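Local coordinates for protein EDTA monooxygenase (EDTA-degrading bacterium BNC1, PDB 5DQP) that probably acts as an FMN-dependent monooxygenase in the oxidative breakdown of EDTA, working with a partner flavin reductase, at residues A[44-49]-A[85-90]; A[49-54]-A[407-412]; A[267-272]-A[384-389]; A[284-289]-A[351-356]. All blocks are in the same frame, centred on the assembly; numbering follows the deposited sequence.

Interaction 1: residues A[44-49]-A[85-90]; sequences IARRGR and RVPDIG
The guanidinium of Arg46 has the carbonyl oxygen of Pro87 at its edge, in plane, while Asp88 OD2 and Pro87 CG approach it obliquely; Arg47 O lies over one face of the Arg49 guanidinium, offset toward the rim. The oxygen of Pro87 lies 3.4 Å from Arg46 CD. Pro87 CG comes to 3.6 Å from Arg46 NE, and Val86 CG1 packs on CD. The charged partner is Asp88: Arg46 NE and Asp88 OD2 form a salt bridge at 3.2 Å, but the hydrogen bond within it is weak, bent to 121° at the hydrogen. A water accepts from Arg46 NH2 and lies beside Asp88 OD2. CG anti to the backbone N (chi1 -173°) starts an extended chain that crosses to the other segment. The contact belongs to the TIM-barrel fold of the luciferase-like monooxygenases, where the last turn of helix 35-47 meets the turn leading from helix 75-85 into strand 90-96. Deeper in, Ala45 CB meets Ile89 CD1 at 3.4 Å, tighter than usual for two carbons. An alanine in place of Arg46 would probably leave Asp88 without its charged mate and open a gap beside Pro87 and Val86. The helix ends in a Schellman motif at Arg49, and Arg46 O is gripped from opposite faces of its plane by Arg49 N at 2.9 Å and Arg49 NH1 at 3.0 Å.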
# COMPACT_ATOMS: atom_id res chain seq x y z
N ILE A 44 -15.72 4.87 13.24
CA ILE A 44 -17.09 5.38 13.18
C ILE A 44 -17.91 4.61 12.15
O ILE A 44 -19.04 4.19 12.42
CB ILE A 44 -17.08 6.90 12.89
CG1 ILE A 44 -16.62 7.67 14.13
CG2 ILE A 44 -18.47 7.38 12.41
CD1 ILE A 44 -16.23 9.12 13.82
N ALA A 45 -17.36 4.39 10.95
CA ALA A 45 -18.09 3.62 9.95
C ALA A 45 -18.33 2.19 10.42
O ALA A 45 -19.40 1.62 10.18
CB ALA A 45 -17.34 3.65 8.61
N ARG A 46 -17.35 1.60 11.11
CA ARG A 46 -17.53 0.24 11.63
C ARG A 46 -18.68 0.17 12.63
O ARG A 46 -19.50 -0.75 12.59
CB ARG A 46 -16.23 -0.23 12.29
CG ARG A 46 -16.23 -1.69 12.74
CD ARG A 46 -15.03 -1.92 13.68
NE ARG A 46 -15.23 -3.09 14.51
CZ ARG A 46 -15.99 -3.11 15.60
NH1 ARG A 46 -16.63 -2.02 16.00
NH2 ARG A 46 -16.11 -4.24 16.29
N ARG A 47 -18.76 1.16 13.53
CA ARG A 47 -19.87 1.23 14.48
C ARG A 47 -21.22 1.34 13.77
O ARG A 47 -22.21 0.77 14.24
CB ARG A 47 -19.66 2.41 15.44
CG ARG A 47 -20.87 2.70 16.34
CD ARG A 47 -20.58 3.80 17.36
NE ARG A 47 -20.92 5.15 16.87
CZ ARG A 47 -20.03 6.12 16.68
NH1 ARG A 47 -18.75 5.91 16.94
NH2 ARG A 47 -20.44 7.30 16.24
N GLY A 48 -21.28 2.01 12.62
CA GLY A 48 -22.48 2.04 11.82
C GLY A 48 -22.74 0.82 10.96
O GLY A 48 -23.78 0.77 10.28
N ARG A 49 -21.84 -0.17 10.97
CA ARG A 49 -21.90 -1.31 10.05
C ARG A 49 -21.82 -0.89 8.58
O ARG A 49 -22.34 -1.58 7.69
CB ARG A 49 -23.17 -2.14 10.26
CG ARG A 49 -23.44 -2.55 11.69
CD ARG A 49 -22.23 -3.18 12.36
NE ARG A 49 -22.53 -3.50 13.76
CZ ARG A 49 -21.76 -3.21 14.80
NH1 ARG A 49 -20.60 -2.58 14.64
NH2 ARG A 49 -22.16 -3.56 16.01
N ARG A 85 -5.67 -2.42 11.83
CA ARG A 85 -6.10 -1.92 13.13
C ARG A 85 -7.60 -2.02 13.36
O ARG A 85 -8.02 -2.32 14.48
CB ARG A 85 -5.68 -0.45 13.28
CG ARG A 85 -6.37 0.27 14.45
CD ARG A 85 -5.49 0.32 15.69
NE ARG A 85 -4.20 0.91 15.35
CZ ARG A 85 -3.83 2.16 15.63
NH1 ARG A 85 -2.63 2.59 15.26
NH2 ARG A 85 -4.65 2.97 16.28
N VAL A 86 -8.42 -1.79 12.35
CA VAL A 86 -9.87 -1.77 12.48
C VAL A 86 -10.42 -3.05 11.84
O VAL A 86 -10.24 -3.25 10.64
CB VAL A 86 -10.47 -0.52 11.83
CG1 VAL A 86 -11.97 -0.44 12.08
CG2 VAL A 86 -9.74 0.75 12.34
N PRO A 87 -11.09 -3.92 12.59
CA PRO A 87 -11.68 -5.13 12.00
C PRO A 87 -12.99 -4.85 11.26
O PRO A 87 -13.51 -3.74 11.28
CB PRO A 87 -11.92 -6.02 13.22
CG PRO A 87 -12.18 -5.05 14.33
CD PRO A 87 -11.29 -3.86 14.05
N ASP A 88 -13.47 -5.88 10.57
CA ASP A 88 -14.82 -5.94 10.00
C ASP A 88 -15.01 -5.10 8.74
O ASP A 88 -15.40 -5.62 7.70
CB ASP A 88 -15.85 -5.49 11.04
CG ASP A 88 -15.94 -6.44 12.23
OD1 ASP A 88 -15.88 -7.68 12.04
OD2 ASP A 88 -16.08 -5.93 13.36
N ILE A 89 -14.78 -3.80 8.82
CA ILE A 89 -15.20 -2.95 7.72
C ILE A 89 -14.33 -3.21 6.50
O ILE A 89 -13.11 -3.37 6.60
CB ILE A 89 -15.14 -1.48 8.15
CG1 ILE A 89 -15.70 -0.62 7.02
CG2 ILE A 89 -13.73 -1.13 8.58
CD1 ILE A 89 -16.25 0.65 7.50
N GLY A 90 -14.97 -3.27 5.34
CA GLY A 90 -14.24 -3.39 4.10
C GLY A 90 -13.58 -2.08 3.69
O GLY A 90 -13.76 -1.02 4.30
O HOH W 1 -15.63 -7.14 15.38

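Interaction 2: residues A[49-54]-A[407-412]; sequences RIDAFF and GVFPRS
Arg49 and Phe409 bring together two distant parts of a TIM barrel: the turn between helix 35-47 and strand 52-55, and the loop between helices 390-405 and 418-421. This is the end of the barrel where strand 52-55 begins; the predicted FMN-binding residues Asp57, just past strand 52-55, and Thr94, late in strand 90-96, lie toward the opposite end of the barrel. One hydrogen bond spans the contact. Arg49 NE donates to Arg411 O over 2.9 Å, nearly straight at 162°. The oxygen sits at the edge of the guanidinium, close to its plane, whereas the donor stands well above the plane of the carbonyl, 46° out of it. A bend at chi2 (-50°) turns CD of Arg49 back, and the side chain then runs beside the loop, with CG 3.5 Å from Arg411 O and NE 3.8 Å from Ser412 CA. The remaining contacts are van der Waals and centre on the Phe409 ring. The ring reaches the 49-51 turn, where CZ comes to 3.3 Å from Arg49 O by an oblique approach. At the ring edge, near its plane, lie Ile50 CA and Asp51 OD2; the aspartate and the phenylalanine meet tip to tip. The polar partners of Asp51 lie elsewhere, since OD1 forms a salt bridge with Arg5 and OD2 accepts from Leu8 N in strand 7-11. Pro410 CD lies over one face of the ring, 3.2 Å above its plane and offset toward the rim.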
# COMPACT_ATOMS: atom_id res chain seq x y z
N ARG A 49 -21.84 -0.17 10.97
CA ARG A 49 -21.90 -1.31 10.05
C ARG A 49 -21.82 -0.89 8.58
O ARG A 49 -22.34 -1.58 7.69
CB ARG A 49 -23.17 -2.14 10.26
CG ARG A 49 -23.44 -2.55 11.69
CD ARG A 49 -22.23 -3.18 12.36
NE ARG A 49 -22.53 -3.50 13.76
CZ ARG A 49 -21.76 -3.21 14.80
NH1 ARG A 49 -20.60 -2.58 14.64
NH2 ARG A 49 -22.16 -3.56 16.01
N ILE A 50 -21.19 0.25 8.29
CA ILE A 50 -20.94 0.57 6.89
C ILE A 50 -20.22 -0.61 6.25
O ILE A 50 -19.40 -1.27 6.89
CB ILE A 50 -20.13 1.88 6.78
CG1 ILE A 50 -20.89 3.04 7.44
CG2 ILE A 50 -19.85 2.23 5.33
CD1 ILE A 50 -22.37 3.18 7.04
N ASP A 51 -20.56 -0.91 4.99
CA ASP A 51 -19.97 -2.10 4.38
C ASP A 51 -18.49 -1.90 4.07
O ASP A 51 -17.70 -2.82 4.26
CB ASP A 51 -20.75 -2.49 3.13
CG ASP A 51 -22.16 -2.91 3.46
OD1 ASP A 51 -22.31 -3.98 4.11
OD2 ASP A 51 -23.10 -2.18 3.10
N ALA A 52 -18.10 -0.71 3.60
CA ALA A 52 -16.68 -0.48 3.31
C ALA A 52 -16.40 1.02 3.31
O ALA A 52 -17.30 1.83 3.05
CB ALA A 52 -16.28 -1.08 1.95
N PHE A 53 -15.15 1.39 3.61
CA PHE A 53 -14.72 2.73 3.29
C PHE A 53 -14.20 2.75 1.86
O PHE A 53 -13.95 1.71 1.24
CB PHE A 53 -13.67 3.26 4.29
CG PHE A 53 -12.37 2.45 4.34
CD1 PHE A 53 -11.36 2.68 3.43
CD2 PHE A 53 -12.18 1.47 5.31
CE1 PHE A 53 -10.19 1.94 3.46
CE2 PHE A 53 -11.02 0.73 5.36
CZ PHE A 53 -10.01 0.95 4.43
N PHE A 54 -14.05 3.95 1.32
CA PHE A 54 -13.53 4.13 -0.02
C PHE A 54 -12.49 5.23 -0.03
O PHE A 54 -12.67 6.29 0.59
CB PHE A 54 -14.68 4.47 -0.99
CG PHE A 54 -14.22 4.98 -2.33
CD1 PHE A 54 -13.51 4.15 -3.18
CD2 PHE A 54 -14.53 6.26 -2.74
CE1 PHE A 54 -13.10 4.60 -4.42
CE2 PHE A 54 -14.13 6.72 -4.01
CZ PHE A 54 -13.42 5.89 -4.83
N GLY A 407 -35.62 -1.50 8.64
CA GLY A 407 -35.47 -2.85 8.14
C GLY A 407 -34.69 -2.99 6.85
O GLY A 407 -34.70 -4.06 6.24
N VAL A 408 -33.99 -1.95 6.41
CA VAL A 408 -33.32 -1.96 5.11
C VAL A 408 -31.80 -1.97 5.23
O VAL A 408 -31.12 -1.98 4.20
CB VAL A 408 -33.76 -0.76 4.24
CG1 VAL A 408 -35.26 -0.71 4.19
CG2 VAL A 408 -33.16 0.56 4.78
N PHE A 409 -31.26 -1.97 6.46
CA PHE A 409 -29.82 -1.92 6.70
C PHE A 409 -29.43 -2.73 7.93
O PHE A 409 -30.08 -2.61 8.97
CB PHE A 409 -29.33 -0.47 6.87
CG PHE A 409 -27.86 -0.37 6.70
CD1 PHE A 409 -27.31 -0.56 5.43
CD2 PHE A 409 -27.02 -0.19 7.79
CE1 PHE A 409 -25.93 -0.55 5.23
CE2 PHE A 409 -25.61 -0.17 7.60
CZ PHE A 409 -25.08 -0.35 6.33
N PRO A 410 -28.36 -3.52 7.87
CA PRO A 410 -28.08 -4.46 8.96
C PRO A 410 -27.57 -3.78 10.23
O PRO A 410 -26.94 -2.71 10.20
CB PRO A 410 -27.00 -5.37 8.37
CG PRO A 410 -26.29 -4.50 7.38
CD PRO A 410 -27.33 -3.56 6.82
N ARG A 411 -27.81 -4.46 11.35
CA ARG A 411 -27.23 -4.07 12.64
C ARG A 411 -25.94 -4.80 12.97
O ARG A 411 -25.28 -4.43 13.96
CB ARG A 411 -28.23 -4.31 13.77
CG ARG A 411 -29.49 -3.49 13.67
CD ARG A 411 -30.46 -3.81 14.81
NE ARG A 411 -31.73 -3.10 14.66
CZ ARG A 411 -31.96 -1.86 15.08
NH1 ARG A 411 -31.00 -1.17 15.70
NH2 ARG A 411 -33.15 -1.31 14.90
N SER A 412 -25.56 -5.80 12.19
CA SER A 412 -24.40 -6.62 12.53
C SER A 412 -23.58 -6.90 11.28
O SER A 412 -24.08 -6.84 10.16
CB SER A 412 -24.83 -7.96 13.16
OG SER A 412 -25.43 -7.73 14.42

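Interaction 3: residues A[267-272]-A[384-389]; sequences FVPLIG and NAPLLP
Val268 and Pro386 slide past each other in opposite directions, with Val268 CG1 4.0 Å from Pro386 CD. The same methyl, anti to the backbone N (chi1 -179°), rests against Asn384 O at 3.4 Å. Val268 and Asn384 cross obliquely, and the other methyl, CG2, faces Asn384 CB. Beside this valine the two backbones are joined: Asn384 N donates to Phe267 O at 2.9 Å, and Val268 CA makes a CA-H...O contact of 3.4 Å with Asn384 O. Pro386 is pressed close to the strand, its CD 3.1 Å from Pro269 O, while its CG meets Leu270 CD1 at 4.2 Å. An alanine at Val268 would probably open a gap beside Pro386 CD, where CG1 now packs, and take from Asn384 O its contact with the CG1 and CG2 methyls. The Asn384 bond carries the parallel pairing of strands 262-271 and 380-383 one residue beyond the latter. Strand 380-383 also pairs with strand 7-11 and so closes the ring of a TIM barrel. The loop lies at the C-terminal strand ends, the side on which this fold carries its active site, with the Asn384 side chain about 11 Å from that of Thr94, a predicted FMN-binding residue.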
# COMPACT_ATOMS: atom_id res chain seq x y z
N PHE A 267 -23.09 10.73 -3.19
CA PHE A 267 -23.61 12.06 -2.91
C PHE A 267 -23.02 12.58 -1.61
O PHE A 267 -22.49 11.83 -0.78
CB PHE A 267 -25.14 12.05 -2.85
CG PHE A 267 -25.69 11.45 -1.60
CD1 PHE A 267 -25.67 10.09 -1.41
CD2 PHE A 267 -26.21 12.24 -0.59
CE1 PHE A 267 -26.16 9.54 -0.25
CE2 PHE A 267 -26.71 11.68 0.57
CZ PHE A 267 -26.68 10.33 0.74
N VAL A 268 -23.15 13.90 -1.43
CA VAL A 268 -22.65 14.61 -0.26
C VAL A 268 -23.84 14.92 0.64
O VAL A 268 -24.70 15.71 0.25
CB VAL A 268 -21.93 15.90 -0.67
CG1 VAL A 268 -21.39 16.62 0.58
CG2 VAL A 268 -20.84 15.62 -1.71
N PRO A 269 -23.92 14.35 1.83
CA PRO A 269 -25.01 14.75 2.73
C PRO A 269 -24.65 15.98 3.57
O PRO A 269 -23.56 16.04 4.13
CB PRO A 269 -25.18 13.51 3.62
CG PRO A 269 -23.81 12.94 3.69
CD PRO A 269 -23.13 13.23 2.38
N LEU A 270 -25.57 16.93 3.67
CA LEU A 270 -25.44 18.07 4.58
C LEU A 270 -26.56 17.92 5.61
O LEU A 270 -27.69 18.38 5.40
CB LEU A 270 -25.53 19.40 3.84
CG LEU A 270 -25.03 20.60 4.63
CD1 LEU A 270 -23.58 20.36 5.05
CD2 LEU A 270 -25.14 21.86 3.76
N ILE A 271 -26.25 17.25 6.70
CA ILE A 271 -27.28 16.79 7.62
C ILE A 271 -27.25 17.66 8.86
O ILE A 271 -26.21 17.80 9.50
CB ILE A 271 -27.09 15.32 8.00
CG1 ILE A 271 -27.23 14.46 6.75
CG2 ILE A 271 -28.13 14.95 9.07
CD1 ILE A 271 -26.95 13.03 7.00
N GLY A 272 -28.40 18.25 9.17
CA GLY A 272 -28.61 18.92 10.44
C GLY A 272 -29.78 18.26 11.14
O GLY A 272 -30.67 17.70 10.49
N ASN A 384 -20.35 10.71 0.85
CA ASN A 384 -19.17 11.55 0.70
C ASN A 384 -19.29 12.67 1.73
O ASN A 384 -19.83 13.74 1.44
CB ASN A 384 -19.11 12.08 -0.73
CG ASN A 384 -17.75 12.62 -1.13
OD1 ASN A 384 -16.77 12.54 -0.38
ND2 ASN A 384 -17.67 13.16 -2.36
N ALA A 385 -18.78 12.43 2.93
CA ALA A 385 -19.03 13.36 4.04
C ALA A 385 -18.35 14.69 3.78
O ALA A 385 -17.17 14.72 3.40
CB ALA A 385 -18.57 12.76 5.36
N PRO A 386 -19.04 15.82 3.98
CA PRO A 386 -18.40 17.13 3.74
C PRO A 386 -17.27 17.42 4.70
O PRO A 386 -16.32 18.13 4.34
CB PRO A 386 -19.56 18.13 3.92
CG PRO A 386 -20.57 17.42 4.76
CD PRO A 386 -20.46 15.96 4.38
N LEU A 387 -17.34 16.90 5.92
CA LEU A 387 -16.28 17.05 6.92
C LEU A 387 -16.05 15.69 7.57
O LEU A 387 -17.01 15.06 8.01
CB LEU A 387 -16.65 18.09 7.99
CG LEU A 387 -15.65 18.23 9.14
CD1 LEU A 387 -14.24 18.59 8.61
CD2 LEU A 387 -16.14 19.27 10.16
N LEU A 388 -14.79 15.26 7.62
CA LEU A 388 -14.40 14.03 8.33
C LEU A 388 -13.61 14.38 9.59
O LEU A 388 -12.77 15.27 9.57
CB LEU A 388 -13.57 13.10 7.42
CG LEU A 388 -14.43 12.48 6.30
CD1 LEU A 388 -13.61 11.79 5.21
CD2 LEU A 388 -15.37 11.48 6.96
N PRO A 389 -13.87 13.66 10.70
CA PRO A 389 -14.90 12.62 10.85
C PRO A 389 -16.30 13.14 11.16
O PRO A 389 -17.25 12.35 11.09
CB PRO A 389 -14.38 11.79 12.03
CG PRO A 389 -13.57 12.71 12.81
CD PRO A 389 -12.90 13.62 11.81

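Interaction 4: residues A[284-289]-A[351-356]; sequences EYEAGL and LALRMR
Tyr285 OH accepts a hydrogen bond from Arg356 NE, nearly straight at 170°; its modelled length of 2.5 Å is very short, and the exact value is doubtful. The nitrogen lies at the edge of the tyrosine ring, near its plane, and the hydroxyl in turn lies at the edge of the guanidinium. The two planes stand 61° apart, so the groups do not stack. A bend at chi3 (80°) swings NE of Arg356 toward the phenol, with CD following at 3.3 Å from Tyr285 OH. Leu289 lies against both flat groups. Its CD2 sits over one face of the guanidinium, 3.3 Å from Arg356 NH2, while its CD1 lies 4.1 Å above the plane of the Tyr285 ring, offset toward the rim. Leu289 and Arg356 reach toward each other tip to tip, just past the end of helix 275-287, where Leu289 N still bonds to Glu286 O at 2.8 Å. Leu353 adds an apolar contact, its CD1 4.3 Å from Tyr285 CE2, and the same methyl touches Glu286 OE2 at 4.2 Å. The site lies on the outer, solvent-facing helices of the TIM barrel. It joins the C-terminal end of helix 275-287 to helix 348-354 and the residues that lead on to strand 358-360. Helix 292-303 borders both sides, touching Glu286 through Ala292 and Ala352 through Leu299, while helix 331-344 packs on Leu351 and Met355.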
# COMPACT_ATOMS: atom_id res chain seq x y z
N GLU A 284 -23.63 28.43 6.06
CA GLU A 284 -22.18 28.29 6.18
C GLU A 284 -21.57 27.80 4.87
O GLU A 284 -20.56 28.33 4.40
CB GLU A 284 -21.84 27.31 7.30
CG GLU A 284 -22.17 27.78 8.70
CD GLU A 284 -22.07 26.65 9.72
OE1 GLU A 284 -21.53 25.56 9.38
OE2 GLU A 284 -22.55 26.84 10.86
N TYR A 285 -22.15 26.75 4.29
CA TYR A 285 -21.61 26.22 3.05
C TYR A 285 -21.66 27.27 1.95
O TYR A 285 -20.69 27.44 1.20
CB TYR A 285 -22.39 24.97 2.65
CG TYR A 285 -22.21 24.54 1.22
CD1 TYR A 285 -21.08 23.85 0.83
CD2 TYR A 285 -23.18 24.81 0.27
CE1 TYR A 285 -20.92 23.45 -0.49
CE2 TYR A 285 -23.03 24.41 -1.03
CZ TYR A 285 -21.89 23.73 -1.40
OH TYR A 285 -21.74 23.34 -2.70
N GLU A 286 -22.77 27.99 1.83
CA GLU A 286 -22.88 29.00 0.79
C GLU A 286 -21.95 30.18 1.05
O GLU A 286 -21.36 30.73 0.12
CB GLU A 286 -24.34 29.45 0.66
CG GLU A 286 -25.26 28.32 0.19
CD GLU A 286 -25.97 28.61 -1.12
OE1 GLU A 286 -25.60 29.59 -1.81
OE2 GLU A 286 -26.91 27.85 -1.46
N ALA A 287 -21.79 30.57 2.32
CA ALA A 287 -20.81 31.59 2.66
C ALA A 287 -19.39 31.18 2.29
O ALA A 287 -18.50 32.03 2.28
CB ALA A 287 -20.90 31.93 4.15
N GLY A 288 -19.16 29.91 1.96
CA GLY A 288 -17.88 29.46 1.44
C GLY A 288 -17.82 29.39 -0.07
O GLY A 288 -16.85 28.85 -0.61
N LEU A 289 -18.80 29.98 -0.72
CA LEU A 289 -18.98 30.01 -2.15
C LEU A 289 -19.25 31.47 -2.59
O LEU A 289 -19.57 32.35 -1.78
CB LEU A 289 -20.20 29.20 -2.56
CG LEU A 289 -20.21 27.70 -2.75
CD1 LEU A 289 -19.38 27.06 -1.67
CD2 LEU A 289 -21.63 27.16 -2.78
N LEU A 351 -32.94 23.67 -6.87
CA LEU A 351 -32.10 22.92 -7.80
C LEU A 351 -30.62 23.29 -7.65
O LEU A 351 -29.76 22.41 -7.71
CB LEU A 351 -32.59 23.17 -9.22
CG LEU A 351 -31.80 22.52 -10.35
CD1 LEU A 351 -31.90 20.99 -10.28
CD2 LEU A 351 -32.30 23.05 -11.70
N ALA A 352 -30.31 24.57 -7.44
CA ALA A 352 -28.92 25.01 -7.29
C ALA A 352 -28.19 24.25 -6.18
O ALA A 352 -26.99 23.97 -6.29
CB ALA A 352 -28.86 26.51 -6.98
N LEU A 353 -28.89 23.97 -5.09
CA LEU A 353 -28.32 23.25 -3.96
C LEU A 353 -28.32 21.74 -4.22
O LEU A 353 -27.29 21.08 -4.05
CB LEU A 353 -29.12 23.59 -2.69
CG LEU A 353 -28.58 23.06 -1.36
CD1 LEU A 353 -27.22 23.67 -1.10
CD2 LEU A 353 -29.54 23.34 -0.20
N ARG A 354 -29.45 21.21 -4.68
CA ARG A 354 -29.63 19.77 -4.87
C ARG A 354 -28.59 19.17 -5.81
O ARG A 354 -28.24 18.00 -5.68
CB ARG A 354 -31.05 19.52 -5.40
CG ARG A 354 -31.26 18.23 -6.16
CD ARG A 354 -31.18 16.99 -5.27
NE ARG A 354 -31.63 15.80 -5.99
CZ ARG A 354 -30.82 15.03 -6.73
NH1 ARG A 354 -29.53 15.34 -6.81
NH2 ARG A 354 -31.30 13.97 -7.36
N MET A 355 -28.09 19.96 -6.77
CA MET A 355 -27.09 19.45 -7.69
C MET A 355 -25.73 19.32 -7.02
O MET A 355 -24.92 18.47 -7.41
CB MET A 355 -26.98 20.35 -8.93
CG MET A 355 -28.22 20.38 -9.81
SD MET A 355 -28.86 18.72 -10.18
CE MET A 355 -27.65 18.10 -11.34
N ARG A 356 -25.47 20.12 -6.00
CA ARG A 356 -24.22 20.07 -5.24
C ARG A 356 -24.27 19.06 -4.08
O ARG A 356 -23.34 18.27 -3.92
CB ARG A 356 -23.89 21.47 -4.73
CG ARG A 356 -23.93 22.56 -5.80
CD ARG A 356 -23.84 23.96 -5.18
NE ARG A 356 -22.46 24.32 -4.83
CZ ARG A 356 -21.65 25.04 -5.60
NH1 ARG A 356 -22.08 25.52 -6.77
NH2 ARG A 356 -20.42 25.30 -5.20

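In the fold
From the N terminus, interaction 1 closes a loop of 35 residues between helix 35-47 and the approach to strand 90-96. Interaction 2 starts at Arg49, which it shares with interaction 1, and crosses it along the chain, tying the start of strand 52-55 to the loop after helix 390-405. Within that long span, interaction 3 joins strand 262-271 to the segment after strand 380-383, and within this one again interaction 4 links the outer helices 275-287 and 348-354. Interactions 1 and 2 lie with centres 9 Å apart, 3 and 4 with centres 13 Å apart, and Ile44 against Pro389 connects interaction 1 with interaction 3. The four contacts link strands and outer helices of one barrel.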